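Local atomic coordinates of anthranilate-CoA ligase (Stigmatella aurantiaca, PDB entry 4WV3), a protein that belongs to the ANL superfamily of AMP-binding enzymes, in which a large N-terminal domain is followed by a smaller C-terminal one. Residues 101-106 with 172-176; 183-187 with 320-324; 429-435 with 482-486; 422-428 with 486-490. One frame throughout, in Å; residues are numbered along the deposited sequence.

Interaction 1 of 4, residues 101-106 with 172-176; sequences YILRDC and LNYSS
The last turn of a helix (101-105) runs obliquely antiparallel to the end of an extended strand (172-175): their axes approach to 10.8 Å at 144°. The nearest CA pairs are Ile102 with Tyr174 (7.7 Å) and Cys106 with Leu172 (8.6 Å). Tyr174, with chi1 in m, spans the gap with its ring. Ile102, in the m,t rotamer, lays CG2 over one face of that ring, 3.9 Å from the centroid, a CH-pi contact. At the ring edge, Tyr174 OH donates to Asp105 OD2 at 2.7 Å, with Asp105 chi1 in t; its other oxygen, OD1, bonds to His379. Cys106 CB packs on Leu172 CD2 at 3.9 Å and lies 3.7 Å from Tyr174 OH. The arrangement fastens helix 96-105 to the strand leading into the glycine-rich phosphate-binding loop of the ANL fold, where Ser175 borders the ligand pocket.

Interaction 2 of 4, residues 183-187 with 320-324; sequences KGIPH and TENFH. With 3UK (5'-O-[(S)-[(2-aminobenzoyl)oxy](hydroxy)phosphoryl]adenosine), chain C.
Lys183 opens an extended strand that faces an irregular loop, 320-324, with Ile185 across from Glu321 (CA to CA 6.3 Å) and His187 across from Phe323 (7.5 Å). Lys183 CE lies 4.1 Å from Glu321 OE2, and a water joins Lys183 NZ to Glu321 OE2 by weak 3.4 Å bonds; the stronger partner of that carboxylate is Tyr377. Ile185, in m,t, packs CD1 at 3.6 Å from Thr320 CB and 3.5 Å from Glu321 CD, while its CG2 sits 3.4 Å from Thr320 O. The loop carries the Thr-Glu pair of the A5 core motif of ANL enzymes, and here it faces the ligand 5'-O-[(S)-[(2-aminobenzoyl)oxy](hydroxy)phosphoryl]adenosine: Thr320 OG1 and N donate to its O05 at 2.6 and 3.2 Å, and His324 lays a ring face on its C29. At the far end His187, chi1 in m, donates from NE2 to Thr320 O at 2.5 Å, nearly straight at 167°, with ND1 bonded to Asp191. Phe323, whose positive phi (81°) marks a sharp backbone turn, sets CB 4.0 Å from the His187 ring centroid and turns its ring edge to that face in a T-shaped pair, centroids 5.2 Å apart, planes at 82°.

Interaction 3 of 4, residues 429-435 with 482-486; sequences VESTLIQ and EKMAA
Where two helices meet near their C-terminal ends, a few side chains can carry the contact, and this pair is a compact example. One helix includes residues 429-433, with Leu433 N bonded to Val429 O at 3.0 Å. Opposite, the helix holding Glu482 and Lys483 stops, and Met484 leaves helical geometry (phi/psi -124/157°). CA atoms pair as Thr432 with Lys483 (7.1 Å) and Val429 with Met484 (7.5 Å). The apolar part rests on Met484, whose m,t,m rotamer brings SD to 3.6 Å from Val429 CA and 3.8 Å from Val429 CG1. Thr432 adds van der Waals contacts: its CG2 meets Lys483 CB at 3.6 Å, and its OG1 lies 3.7 Å from Met484 CG while bonding to Glu428 O one turn back. The polar part is slight: Lys483 NZ donates to Gln435 OE1 in a weak 3.3 Å hydrogen bond between two solvent-exposed side chains. Deeper in, Leu433 touches Ile476 and Cys480 on one helix and Cys442 and Val444 on a strand. Helix 426-433, packed on strand 439-448 and against the end of helix 470-483, is part of the alpha/beta C-terminal domain of this superfamily.

Interaction 4 of 4, residues 422-428 with 486-490; sequences IWVSPVE and AYKRP
A short strand, 422-424, gives way through Ser425 to a helix starting at Pro426, and beside it residues 486-488 form an irregular helix-like turn, held by a weak Arg489 N to Ala486 O bond of 3.3 Å; Val424 and Lys488 are nearest, CA to CA 6.0 Å. Ser425 is the N-cap: its OG accepts from Glu428 N at 3.3 Å and also bonds to Ala410 O. Glu428, extended in t,t, sends OE1 across to Lys488 NZ, a salt bridge of 2.6 Å that Lys488 reaches by curling its side chain (chi3 and chi4 both p). Arg489, turned from the strand, bonds through NE to Met484 O. Apolar contacts fill the other end. Tyr487, with chi1 in p, receives Ile422 CD1 almost squarely over its ring, 4.0 Å from the centroid and 3° off the normal, a CH-pi contact, while Ile422 CG2 lies 3.5 Å from Tyr487 CE1. Val424 CG2 meets the ring edge at Tyr487 CD1, 3.7 Å away. The turn thus lies against strand 422-424, antiparallel to strand 417-419, and against the start of helix 426-433, and joins helix 470-483 to strand 492-496.

Overall arrangement
Reading from the N terminus, interaction 1 closes a 65-residue loop between helix 96-105 and strand 169-175. Interaction 2 opens on the next strand, 183-188, and spans 132 residues to the loop beyond strand 313-318. These two are in series yet touch, because their strands are neighbours in a two-stranded sheet. Interaction 4 opens at 422-428 and interaction 3 at 429-435, both using helix 426-433; the partner segments 482-486 and 486-490 overlap at Ala486, so both contacts close on the same stretch, centres about 9 Å apart. Interactions 1 and 3 lie on opposite sides of the chain's centre: 1 and 2 belong to the AMP-binding part, 3 and its neighbour 4 to the C-terminal part.

Interaction 1 of 4, residues 101-106 with 172-176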
loop_
_atom_site.group_PDB
_atom_site.type_symbol
_atom_site.label_atom_id
_atom_site.label_comp_id
_atom_site.label_asym_id
_atom_site.label_seq_id
_atom_site.Cartn_x
_atom_site.Cartn_y
_atom_site.Cartn_z
ATOM N N TYR A 101 -3.041 -21.029 2.524
ATOM C CA TYR A 101 -1.587 -20.924 2.572
ATOM C C TYR A 101 -1.139 -20.004 3.700
ATOM O O TYR A 101 -0.265 -20.359 4.489
ATOM C CB TYR A 101 -1.032 -20.417 1.240
ATOM C CG TYR A 101 0.451 -20.114 1.282
ATOM C CD1 TYR A 101 1.391 -21.133 1.186
ATOM C CD2 TYR A 101 0.911 -18.810 1.419
ATOM C CE1 TYR A 101 2.746 -20.862 1.226
ATOM C CE2 TYR A 101 2.265 -18.529 1.462
ATOM C CZ TYR A 101 3.178 -19.559 1.364
ATOM O OH TYR A 101 4.526 -19.286 1.404
ATOM N N ILE A 102 -1.744 -18.823 3.766
ATOM C CA ILE A 102 -1.382 -17.819 4.763
ATOM C C ILE A 102 -1.561 -18.322 6.193
ATOM O O ILE A 102 -0.635 -18.255 7.002
ATOM C CB ILE A 102 -2.191 -16.519 4.570
ATOM C CG1 ILE A 102 -1.800 -15.842 3.255
ATOM C CG2 ILE A 102 -1.971 -15.570 5.738
ATOM C CD1 ILE A 102 -2.601 -14.599 2.945
ATOM N N LEU A 103 -2.748 -18.835 6.496
ATOM C CA LEU A 103 -3.068 -19.282 7.848
ATOM C C LEU A 103 -2.210 -20.461 8.303
ATOM O O LEU A 103 -1.906 -20.595 9.489
ATOM C CB LEU A 103 -4.554 -19.626 7.963
ATOM C CG LEU A 103 -5.503 -18.445 7.751
ATOM C CD1 LEU A 103 -6.950 -18.867 7.948
ATOM C CD2 LEU A 103 -5.141 -17.298 8.683
ATOM N N ARG A 104 -1.822 -21.312 7.359
ATOM C CA ARG A 104 -0.974 -22.455 7.670
ATOM C C ARG A 104 0.474 -22.014 7.845
ATOM O O ARG A 104 1.203 -22.549 8.680
ATOM C CB ARG A 104 -1.061 -23.506 6.564
ATOM C CG ARG A 104 -0.324 -24.799 6.877
ATOM C CD ARG A 104 -0.076 -25.617 5.622
ATOM N NE ARG A 104 -1.270 -25.719 4.786
ATOM C CZ ARG A 104 -2.227 -26.623 4.956
ATOM N NH1 ARG A 104 -2.139 -27.510 5.938
ATOM N NH2 ARG A 104 -3.277 -26.640 4.148
ATOM N N ASP A 105 0.882 -21.030 7.050
ATOM C CA ASP A 105 2.263 -20.561 7.049
ATOM C C ASP A 105 2.621 -19.805 8.326
ATOM O O ASP A 105 3.777 -19.797 8.747
ATOM C CB ASP A 105 2.527 -19.689 5.817
ATOM C CG ASP A 105 3.988 -19.314 5.667
ATOM O OD1 ASP A 105 4.809 -20.209 5.378
ATOM O OD2 ASP A 105 4.310 -18.118 5.823
ATOM N N CYS A 106 1.627 -19.177 8.947
ATOM C CA CYS A 106 1.864 -18.430 10.180
ATOM C C CYS A 106 1.367 -19.182 11.415
ATOM O O CYS A 106 1.462 -18.676 12.535
ATOM C CB CYS A 106 1.238 -17.033 10.106
ATOM S SG CYS A 106 -0.569 -16.999 10.052
ATOM N N LEU A 172 2.801 -9.201 10.735
ATOM C CA LEU A 172 3.209 -9.991 9.581
ATOM C C LEU A 172 2.302 -9.688 8.393
ATOM O O LEU A 172 1.113 -10.012 8.408
ATOM C CB LEU A 172 3.165 -11.483 9.917
ATOM C CG LEU A 172 3.502 -12.457 8.787
ATOM C CD1 LEU A 172 4.895 -12.187 8.245
ATOM C CD2 LEU A 172 3.383 -13.894 9.271
ATOM N N ASN A 173 2.866 -9.057 7.369
ATOM C CA ASN A 173 2.101 -8.695 6.180
ATOM C C ASN A 173 2.476 -9.534 4.967
ATOM O O ASN A 173 3.646 -9.611 4.591
ATOM C CB ASN A 173 2.273 -7.208 5.862
ATOM C CG ASN A 173 1.599 -6.316 6.881
ATOM O OD1 ASN A 173 0.429 -5.963 6.735
ATOM N ND2 ASN A 173 2.335 -5.947 7.923
ATOM N N TYR A 174 1.475 -10.159 4.359
ATOM C CA TYR A 174 1.698 -10.993 3.184
ATOM C C TYR A 174 1.539 -10.204 1.890
ATOM O O TYR A 174 0.425 -9.946 1.435
ATOM C CB TYR A 174 0.768 -12.208 3.200
ATOM C CG TYR A 174 1.234 -13.301 4.133
ATOM C CD1 TYR A 174 2.054 -14.324 3.677
ATOM C CD2 TYR A 174 0.867 -13.303 5.472
ATOM C CE1 TYR A 174 2.489 -15.324 4.524
ATOM C CE2 TYR A 174 1.297 -14.300 6.329
ATOM C CZ TYR A 174 2.108 -15.308 5.849
ATOM O OH TYR A 174 2.540 -16.304 6.693
ATOM N N SER A 175 2.672 -9.825 1.306
ATOM C CA SER A 175 2.690 -9.064 0.066
ATOM C C SER A 175 2.537 -9.987 -1.136
ATOM O O SER A 175 3.307 -10.933 -1.300
ATOM C CB SER A 175 3.996 -8.273 -0.046
ATOM O OG SER A 175 4.063 -7.561 -1.269
ATOM N N SER A 176 1.542 -9.708 -1.972
ATOM C CA SER A 176 1.295 -10.510 -3.167
ATOM C C SER A 176 2.496 -10.482 -4.107
ATOM O O SER A 176 3.043 -9.419 -4.402
ATOM C CB SER A 176 0.045 -10.015 -3.896
ATOM O OG SER A 176 0.198 -8.670 -4.313
#

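Interaction 2 of 4, residues 183-187 with 320-324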
loop_
_atom_site.group_PDB
_atom_site.type_symbol
_atom_site.label_atom_id
_atom_site.label_comp_id
_atom_site.label_asym_id
_atom_site.label_seq_id
_atom_site.Cartn_x
_atom_site.Cartn_y
_atom_site.Cartn_z
ATOM N N LYS A 183 4.856 -13.359 -0.087
ATOM C CA LYS A 183 5.928 -13.473 0.891
ATOM C C LYS A 183 5.496 -12.832 2.201
ATOM O O LYS A 183 4.935 -11.736 2.207
ATOM C CB LYS A 183 7.195 -12.789 0.377
ATOM C CG LYS A 183 7.668 -13.285 -0.980
ATOM C CD LYS A 183 8.740 -12.372 -1.557
ATOM C CE LYS A 183 8.258 -10.930 -1.624
ATOM N NZ LYS A 183 6.972 -10.794 -2.362
ATOM N N GLY A 184 5.754 -13.518 3.308
ATOM C CA GLY A 184 5.458 -12.976 4.620
ATOM C C GLY A 184 6.512 -11.974 5.050
ATOM O O GLY A 184 7.703 -12.283 5.065
ATOM N N ILE A 185 6.074 -10.770 5.398
ATOM C CA ILE A 185 6.992 -9.712 5.807
ATOM C C ILE A 185 6.742 -9.289 7.252
ATOM O O ILE A 185 5.748 -8.624 7.548
ATOM C CB ILE A 185 6.889 -8.492 4.875
ATOM C CG1 ILE A 185 7.250 -8.897 3.445
ATOM C CG2 ILE A 185 7.790 -7.364 5.364
ATOM C CD1 ILE A 185 7.089 -7.793 2.431
ATOM N N PRO A 186 7.641 -9.695 8.160
ATOM C CA PRO A 186 7.543 -9.360 9.584
ATOM C C PRO A 186 8.192 -8.017 9.915
ATOM O O PRO A 186 9.289 -7.723 9.439
ATOM C CB PRO A 186 8.313 -10.499 10.255
ATOM C CG PRO A 186 9.342 -10.884 9.249
ATOM C CD PRO A 186 8.731 -10.649 7.890
ATOM N N HIS A 187 7.510 -7.213 10.725
ATOM C CA HIS A 187 8.062 -5.946 11.191
ATOM C C HIS A 187 8.077 -5.880 12.714
ATOM O O HIS A 187 7.204 -6.434 13.381
ATOM C CB HIS A 187 7.284 -4.758 10.617
ATOM C CG HIS A 187 7.731 -4.348 9.250
ATOM N ND1 HIS A 187 8.919 -3.687 9.022
ATOM C CD2 HIS A 187 7.148 -4.500 8.037
ATOM C CE1 HIS A 187 9.050 -3.453 7.729
ATOM N NE2 HIS A 187 7.989 -3.935 7.108
ATOM N N THR A 320 6.498 -2.816 1.436
ATOM C CA THR A 320 6.109 -3.505 2.658
ATOM C C THR A 320 7.339 -3.945 3.451
ATOM O O THR A 320 7.301 -4.027 4.679
ATOM C CB THR A 320 5.196 -4.708 2.352
ATOM O OG1 THR A 320 4.128 -4.288 1.495
ATOM C CG2 THR A 320 4.612 -5.285 3.634
ATOM N N GLU A 321 8.435 -4.206 2.744
ATOM C CA GLU A 321 9.692 -4.582 3.387
ATOM C C GLU A 321 10.237 -3.448 4.254
ATOM O O GLU A 321 10.918 -3.691 5.251
ATOM C CB GLU A 321 10.737 -4.995 2.346
ATOM C CG GLU A 321 10.448 -6.315 1.640
ATOM C CD GLU A 321 9.487 -6.169 0.474
ATOM O OE1 GLU A 321 8.945 -5.060 0.274
ATOM O OE2 GLU A 321 9.275 -7.167 -0.247
ATOM N N ASN A 322 9.937 -2.212 3.867
ATOM C CA ASN A 322 10.366 -1.038 4.620
ATOM C C ASN A 322 9.209 -0.460 5.429
ATOM O O ASN A 322 9.362 0.540 6.131
ATOM C CB ASN A 322 10.919 0.028 3.671
ATOM C CG ASN A 322 11.612 1.160 4.405
ATOM O OD1 ASN A 322 12.444 0.926 5.281
ATOM N ND2 ASN A 322 11.256 2.393 4.065
ATOM N N PHE A 323 8.043 -1.087 5.315
ATOM C CA PHE A 323 6.855 -0.615 6.016
ATOM C C PHE A 323 6.196 0.540 5.269
ATOM O O PHE A 323 5.024 0.464 4.901
ATOM C CB PHE A 323 7.209 -0.188 7.441
ATOM C CG PHE A 323 6.021 -0.079 8.355
ATOM C CD1 PHE A 323 5.444 -1.214 8.900
ATOM C CD2 PHE A 323 5.481 1.158 8.668
ATOM C CE1 PHE A 323 4.351 -1.117 9.739
ATOM C CE2 PHE A 323 4.388 1.261 9.507
ATOM C CZ PHE A 323 3.822 0.121 10.044
ATOM N N HIS A 324 6.954 1.610 5.049
ATOM C CA HIS A 324 6.436 2.782 4.344
ATOM C C HIS A 324 7.442 3.528 3.464
ATOM O O HIS A 324 8.509 3.008 3.138
ATOM C CB HIS A 324 5.795 3.734 5.357
ATOM C CG HIS A 324 4.534 4.374 4.863
ATOM N ND1 HIS A 324 4.508 5.628 4.292
ATOM C CD2 HIS A 324 3.256 3.926 4.845
ATOM C CE1 HIS A 324 3.269 5.927 3.949
ATOM N NE2 HIS A 324 2.489 4.913 4.274
HETATM C C10 3UK C . 6.096 0.136 -6.164
HETATM C C15 3UK C . 5.997 2.616 -6.386
HETATM C C17 3UK C . 6.637 4.186 -8.027
HETATM C C21 3UK C . 7.580 -0.095 -6.113
HETATM C C26 3UK C . 3.874 0.850 -0.493
HETATM C C28 3UK C . 3.831 3.230 -0.091
HETATM O O01 3UK C . 3.207 -0.362 -2.472
HETATM C C02 3UK C . 3.887 -0.383 -1.471
HETATM O O03 3UK C . 4.392 -1.619 -0.982
HETATM P P04 3UK C . 4.311 -2.945 -1.858
HETATM O O05 3UK C . 4.907 -4.127 -1.031
HETATM O O06 3UK C . 5.148 -2.821 -3.222
HETATM C C07 3UK C . 6.243 -1.894 -3.301
HETATM C C08 3UK C . 6.539 -1.644 -4.752
HETATM O O09 3UK C . 5.486 -0.845 -5.336
HETATM N N11 3UK C . 5.771 1.442 -5.690
HETATM C C12 3UK C . 5.184 1.735 -4.492
HETATM N N13 3UK C . 5.032 3.086 -4.410
HETATM C C14 3UK C . 5.529 3.656 -5.571
HETATM N N16 3UK C . 6.541 2.901 -7.597
HETATM N N18 3UK C . 6.212 5.214 -7.305
HETATM C C19 3UK C . 5.661 5.016 -6.098
HETATM N N20 3UK C . 5.209 6.123 -5.331
HETATM O O22 3UK C . 7.985 -0.853 -7.237
HETATM C C23 3UK C . 7.782 -0.864 -4.895
HETATM O O24 3UK C . 8.912 -1.745 -5.050
HETATM O O25 3UK C . 2.857 -3.261 -2.168
HETATM C C27 3UK C . 3.839 2.131 -0.985
HETATM C C29 3UK C . 3.861 3.008 1.327
HETATM C C30 3UK C . 3.899 1.726 1.821
HETATM C C31 3UK C . 3.904 0.626 0.928
HETATM N N32 3UK C . 3.943 -0.739 1.452
HETATM O O HOH W 1 8.387 -7.924 -3.436
#

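Interaction 3 of 4, residues 429-435 with 482-486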
loop_
_atom_site.group_PDB
_atom_site.type_symbol
_atom_site.label_atom_id
_atom_site.label_comp_id
_atom_site.label_asym_id
_atom_site.label_seq_id
_atom_site.Cartn_x
_atom_site.Cartn_y
_atom_site.Cartn_z
ATOM N N VAL A 429 6.532 5.536 -20.911
ATOM C CA VAL A 429 5.605 5.370 -22.022
ATOM C C VAL A 429 4.158 5.517 -21.552
ATOM O O VAL A 429 3.356 6.198 -22.191
ATOM C CB VAL A 429 5.801 4.016 -22.733
ATOM C CG1 VAL A 429 4.850 3.890 -23.914
ATOM C CG2 VAL A 429 7.241 3.870 -23.198
ATOM N N GLU A 430 3.837 4.886 -20.425
ATOM C CA GLU A 430 2.501 4.982 -19.845
ATOM C C GLU A 430 2.177 6.413 -19.426
ATOM O O GLU A 430 1.037 6.863 -19.555
ATOM C CB GLU A 430 2.364 4.040 -18.646
ATOM C CG GLU A 430 2.351 2.563 -19.009
ATOM C CD GLU A 430 2.540 1.662 -17.801
ATOM O OE1 GLU A 430 2.446 2.164 -16.661
ATOM O OE2 GLU A 430 2.789 0.452 -17.990
ATOM N N SER A 431 3.183 7.124 -18.927
ATOM C CA SER A 431 3.012 8.508 -18.497
ATOM C C SER A 431 2.732 9.421 -19.684
ATOM O O SER A 431 2.045 10.434 -19.552
ATOM C CB SER A 431 4.254 8.995 -17.748
ATOM O OG SER A 431 4.134 10.361 -17.394
ATOM N N THR A 432 3.272 9.057 -20.842
ATOM C CA THR A 432 3.056 9.820 -22.062
ATOM C C THR A 432 1.663 9.556 -22.622
ATOM O O THR A 432 0.967 10.480 -23.045
ATOM C CB THR A 432 4.114 9.481 -23.130
ATOM O OG1 THR A 432 5.410 9.881 -22.666
ATOM C CG2 THR A 432 3.809 10.196 -24.437
ATOM N N LEU A 433 1.259 8.289 -22.614
ATOM C CA LEU A 433 -0.050 7.891 -23.120
ATOM C C LEU A 433 -1.188 8.536 -22.334
ATOM O O LEU A 433 -2.207 8.927 -22.904
ATOM C CB LEU A 433 -0.195 6.368 -23.083
ATOM C CG LEU A 433 0.635 5.564 -24.084
ATOM C CD1 LEU A 433 0.694 4.105 -23.672
ATOM C CD2 LEU A 433 0.048 5.696 -25.476
ATOM N N ILE A 434 -1.006 8.653 -21.023
ATOM C CA ILE A 434 -2.057 9.169 -20.153
ATOM C C ILE A 434 -2.253 10.679 -20.318
ATOM O O ILE A 434 -3.237 11.241 -19.837
ATOM C CB ILE A 434 -1.788 8.819 -18.671
ATOM C CG1 ILE A 434 -3.103 8.728 -17.891
ATOM C CG2 ILE A 434 -0.826 9.821 -18.044
ATOM C CD1 ILE A 434 -2.939 8.238 -16.469
ATOM N N GLN A 435 -1.318 11.328 -21.007
ATOM C CA GLN A 435 -1.438 12.753 -21.299
ATOM C C GLN A 435 -2.618 13.026 -22.226
ATOM O O GLN A 435 -3.243 14.084 -22.151
ATOM C CB GLN A 435 -0.148 13.296 -21.917
ATOM C CG GLN A 435 1.020 13.375 -20.951
ATOM C CD GLN A 435 2.289 13.876 -21.611
ATOM O OE1 GLN A 435 2.374 13.960 -22.836
ATOM N NE2 GLN A 435 3.283 14.213 -20.799
ATOM N N GLU A 482 5.619 12.428 -31.179
ATOM C CA GLU A 482 6.098 13.747 -30.785
ATOM C C GLU A 482 6.800 13.750 -29.429
ATOM O O GLU A 482 7.673 14.581 -29.179
ATOM C CB GLU A 482 4.943 14.751 -30.768
ATOM C CG GLU A 482 4.379 15.077 -32.140
ATOM C CD GLU A 482 3.174 15.995 -32.072
ATOM O OE1 GLU A 482 2.412 15.906 -31.085
ATOM O OE2 GLU A 482 2.991 16.809 -33.001
ATOM N N LYS A 483 6.423 12.819 -28.557
ATOM C CA LYS A 483 6.897 12.847 -27.174
ATOM C C LYS A 483 7.967 11.808 -26.836
ATOM O O LYS A 483 8.759 12.011 -25.915
ATOM C CB LYS A 483 5.721 12.722 -26.200
ATOM C CG LYS A 483 5.156 14.051 -25.720
ATOM C CD LYS A 483 4.540 14.850 -26.855
ATOM C CE LYS A 483 4.038 16.199 -26.368
ATOM N NZ LYS A 483 3.017 16.060 -25.292
ATOM N N MET A 484 7.992 10.700 -27.569
ATOM C CA MET A 484 8.930 9.624 -27.262
ATOM C C MET A 484 9.816 9.264 -28.446
ATOM O O MET A 484 9.466 9.517 -29.599
ATOM C CB MET A 484 8.182 8.376 -26.794
ATOM C CG MET A 484 7.266 8.602 -25.610
ATOM S SD MET A 484 6.483 7.066 -25.093
ATOM C CE MET A 484 5.824 6.492 -26.654
ATOM N N ALA A 485 10.970 8.671 -28.149
ATOM C CA ALA A 485 11.864 8.182 -29.190
ATOM C C ALA A 485 11.207 7.006 -29.899
ATOM O O ALA A 485 10.314 6.363 -29.347
ATOM C CB ALA A 485 13.211 7.783 -28.607
ATOM N N ALA A 486 11.654 6.730 -31.120
ATOM C CA ALA A 486 11.002 5.740 -31.970
ATOM C C ALA A 486 10.957 4.338 -31.359
ATOM O O ALA A 486 9.958 3.630 -31.491
ATOM C CB ALA A 486 11.694 5.690 -33.324
#

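Interaction 4 of 4, residues 422-428 with 486-490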
loop_
_atom_site.group_PDB
_atom_site.type_symbol
_atom_site.label_atom_id
_atom_site.label_comp_id
_atom_site.label_asym_id
_atom_site.label_seq_id
_atom_site.Cartn_x
_atom_site.Cartn_y
_atom_site.Cartn_z
ATOM N N ILE A 422 18.382 -1.448 -26.226
ATOM C CA ILE A 422 18.120 -0.311 -25.352
ATOM C C ILE A 422 16.948 -0.599 -24.421
ATOM O O ILE A 422 15.916 -1.114 -24.851
ATOM C CB ILE A 422 17.803 0.957 -26.165
ATOM C CG1 ILE A 422 18.687 1.030 -27.411
ATOM C CG2 ILE A 422 17.967 2.199 -25.300
ATOM C CD1 ILE A 422 18.343 2.176 -28.336
ATOM N N TRP A 423 17.109 -0.264 -23.144
ATOM C CA TRP A 423 16.053 -0.485 -22.163
ATOM C C TRP A 423 14.921 0.525 -22.308
ATOM O O TRP A 423 15.155 1.731 -22.391
ATOM C CB TRP A 423 16.614 -0.449 -20.738
ATOM C CG TRP A 423 17.414 -1.665 -20.382
ATOM C CD1 TRP A 423 18.761 -1.729 -20.174
ATOM C CD2 TRP A 423 16.915 -2.995 -20.199
ATOM N NE1 TRP A 423 19.131 -3.018 -19.868
ATOM C CE2 TRP A 423 18.017 -3.814 -19.878
ATOM C CE3 TRP A 423 15.644 -3.574 -20.275
ATOM C CZ2 TRP A 423 17.885 -5.179 -19.633
ATOM C CZ3 TRP A 423 15.515 -4.929 -20.031
ATOM C CH2 TRP A 423 16.630 -5.717 -19.714
ATOM N N VAL A 424 13.691 0.022 -22.339
ATOM C CA VAL A 424 12.517 0.874 -22.458
ATOM C C VAL A 424 11.711 0.871 -21.165
ATOM O O VAL A 424 11.268 -0.178 -20.697
ATOM C CB VAL A 424 11.615 0.436 -23.625
ATOM C CG1 VAL A 424 10.313 1.223 -23.619
ATOM C CG2 VAL A 424 12.343 0.606 -24.949
ATOM N N SER A 425 11.532 2.056 -20.589
ATOM C CA SER A 425 10.757 2.207 -19.366
ATOM C C SER A 425 9.266 2.224 -19.668
ATOM O O SER A 425 8.794 3.062 -20.436
ATOM C CB SER A 425 11.152 3.498 -18.647
ATOM O OG SER A 425 10.240 3.800 -17.603
ATOM N N PRO A 426 8.515 1.289 -19.068
ATOM C CA PRO A 426 7.058 1.277 -19.229
ATOM C C PRO A 426 6.420 2.496 -18.571
ATOM O O PRO A 426 5.438 3.023 -19.090
ATOM C CB PRO A 426 6.635 -0.007 -18.508
ATOM C CG PRO A 426 7.741 -0.290 -17.549
ATOM C CD PRO A 426 8.990 0.174 -18.232
ATOM N N VAL A 427 6.982 2.936 -17.448
ATOM C CA VAL A 427 6.456 4.088 -16.722
ATOM C C VAL A 427 6.456 5.346 -17.584
ATOM O O VAL A 427 5.469 6.080 -17.623
ATOM C CB VAL A 427 7.253 4.356 -15.430
ATOM C CG1 VAL A 427 6.746 5.614 -14.737
ATOM C CG2 VAL A 427 7.165 3.163 -14.497
ATOM N N GLU A 428 7.564 5.585 -18.280
ATOM C CA GLU A 428 7.681 6.750 -19.151
ATOM C C GLU A 428 6.670 6.704 -20.292
ATOM O O GLU A 428 6.030 7.708 -20.604
ATOM C CB GLU A 428 9.093 6.861 -19.725
ATOM C CG GLU A 428 9.261 8.022 -20.690
ATOM C CD GLU A 428 10.608 8.022 -21.378
ATOM O OE1 GLU A 428 11.464 7.189 -21.016
ATOM O OE2 GLU A 428 10.809 8.854 -22.287
ATOM N N ALA A 486 11.654 6.730 -31.120
ATOM C CA ALA A 486 11.002 5.740 -31.970
ATOM C C ALA A 486 10.957 4.338 -31.359
ATOM O O ALA A 486 9.958 3.630 -31.491
ATOM C CB ALA A 486 11.694 5.690 -33.324
ATOM N N TYR A 487 12.032 3.945 -30.685
ATOM C CA TYR A 487 12.113 2.602 -30.118
ATOM C C TYR A 487 11.239 2.438 -28.874
ATOM O O TYR A 487 10.987 1.316 -28.434
ATOM C CB TYR A 487 13.565 2.228 -29.809
ATOM C CG TYR A 487 14.205 3.055 -28.717
ATOM C CD1 TYR A 487 14.224 2.608 -27.402
ATOM C CD2 TYR A 487 14.794 4.280 -29.002
ATOM C CE1 TYR A 487 14.809 3.360 -26.400
ATOM C CE2 TYR A 487 15.382 5.038 -28.006
ATOM C CZ TYR A 487 15.386 4.574 -26.707
ATOM O OH TYR A 487 15.969 5.325 -25.713
ATOM N N LYS A 488 10.780 3.553 -28.314
ATOM C CA LYS A 488 9.936 3.519 -27.122
ATOM C C LYS A 488 8.451 3.541 -27.474
ATOM O O LYS A 488 7.600 3.286 -26.622
ATOM C CB LYS A 488 10.268 4.690 -26.193
ATOM C CG LYS A 488 11.652 4.614 -25.576
ATOM C CD LYS A 488 12.393 5.931 -25.724
ATOM C CE LYS A 488 11.935 6.961 -24.710
ATOM N NZ LYS A 488 12.529 6.695 -23.374
ATOM N N ARG A 489 8.147 3.847 -28.731
ATOM C CA ARG A 489 6.762 3.941 -29.185
ATOM C C ARG A 489 6.103 2.569 -29.270
ATOM O O ARG A 489 6.704 1.619 -29.774
ATOM C CB ARG A 489 6.692 4.647 -30.539
ATOM C CG ARG A 489 7.212 6.074 -30.514
ATOM C CD ARG A 489 7.485 6.591 -31.914
ATOM N NE ARG A 489 8.237 7.842 -31.889
ATOM C CZ ARG A 489 8.874 8.353 -32.937
ATOM N NH1 ARG A 489 8.861 7.716 -34.101
ATOM N NH2 ARG A 489 9.532 9.499 -32.819
ATOM N N PRO A 490 4.862 2.463 -28.770
ATOM C CA PRO A 490 4.106 1.207 -28.791
ATOM C C PRO A 490 3.849 0.698 -30.207
ATOM O O PRO A 490 3.211 1.378 -31.010
ATOM C CB PRO A 490 2.783 1.578 -28.106
ATOM C CG PRO A 490 2.695 3.064 -28.202
ATOM C CD PRO A 490 4.106 3.552 -28.129
#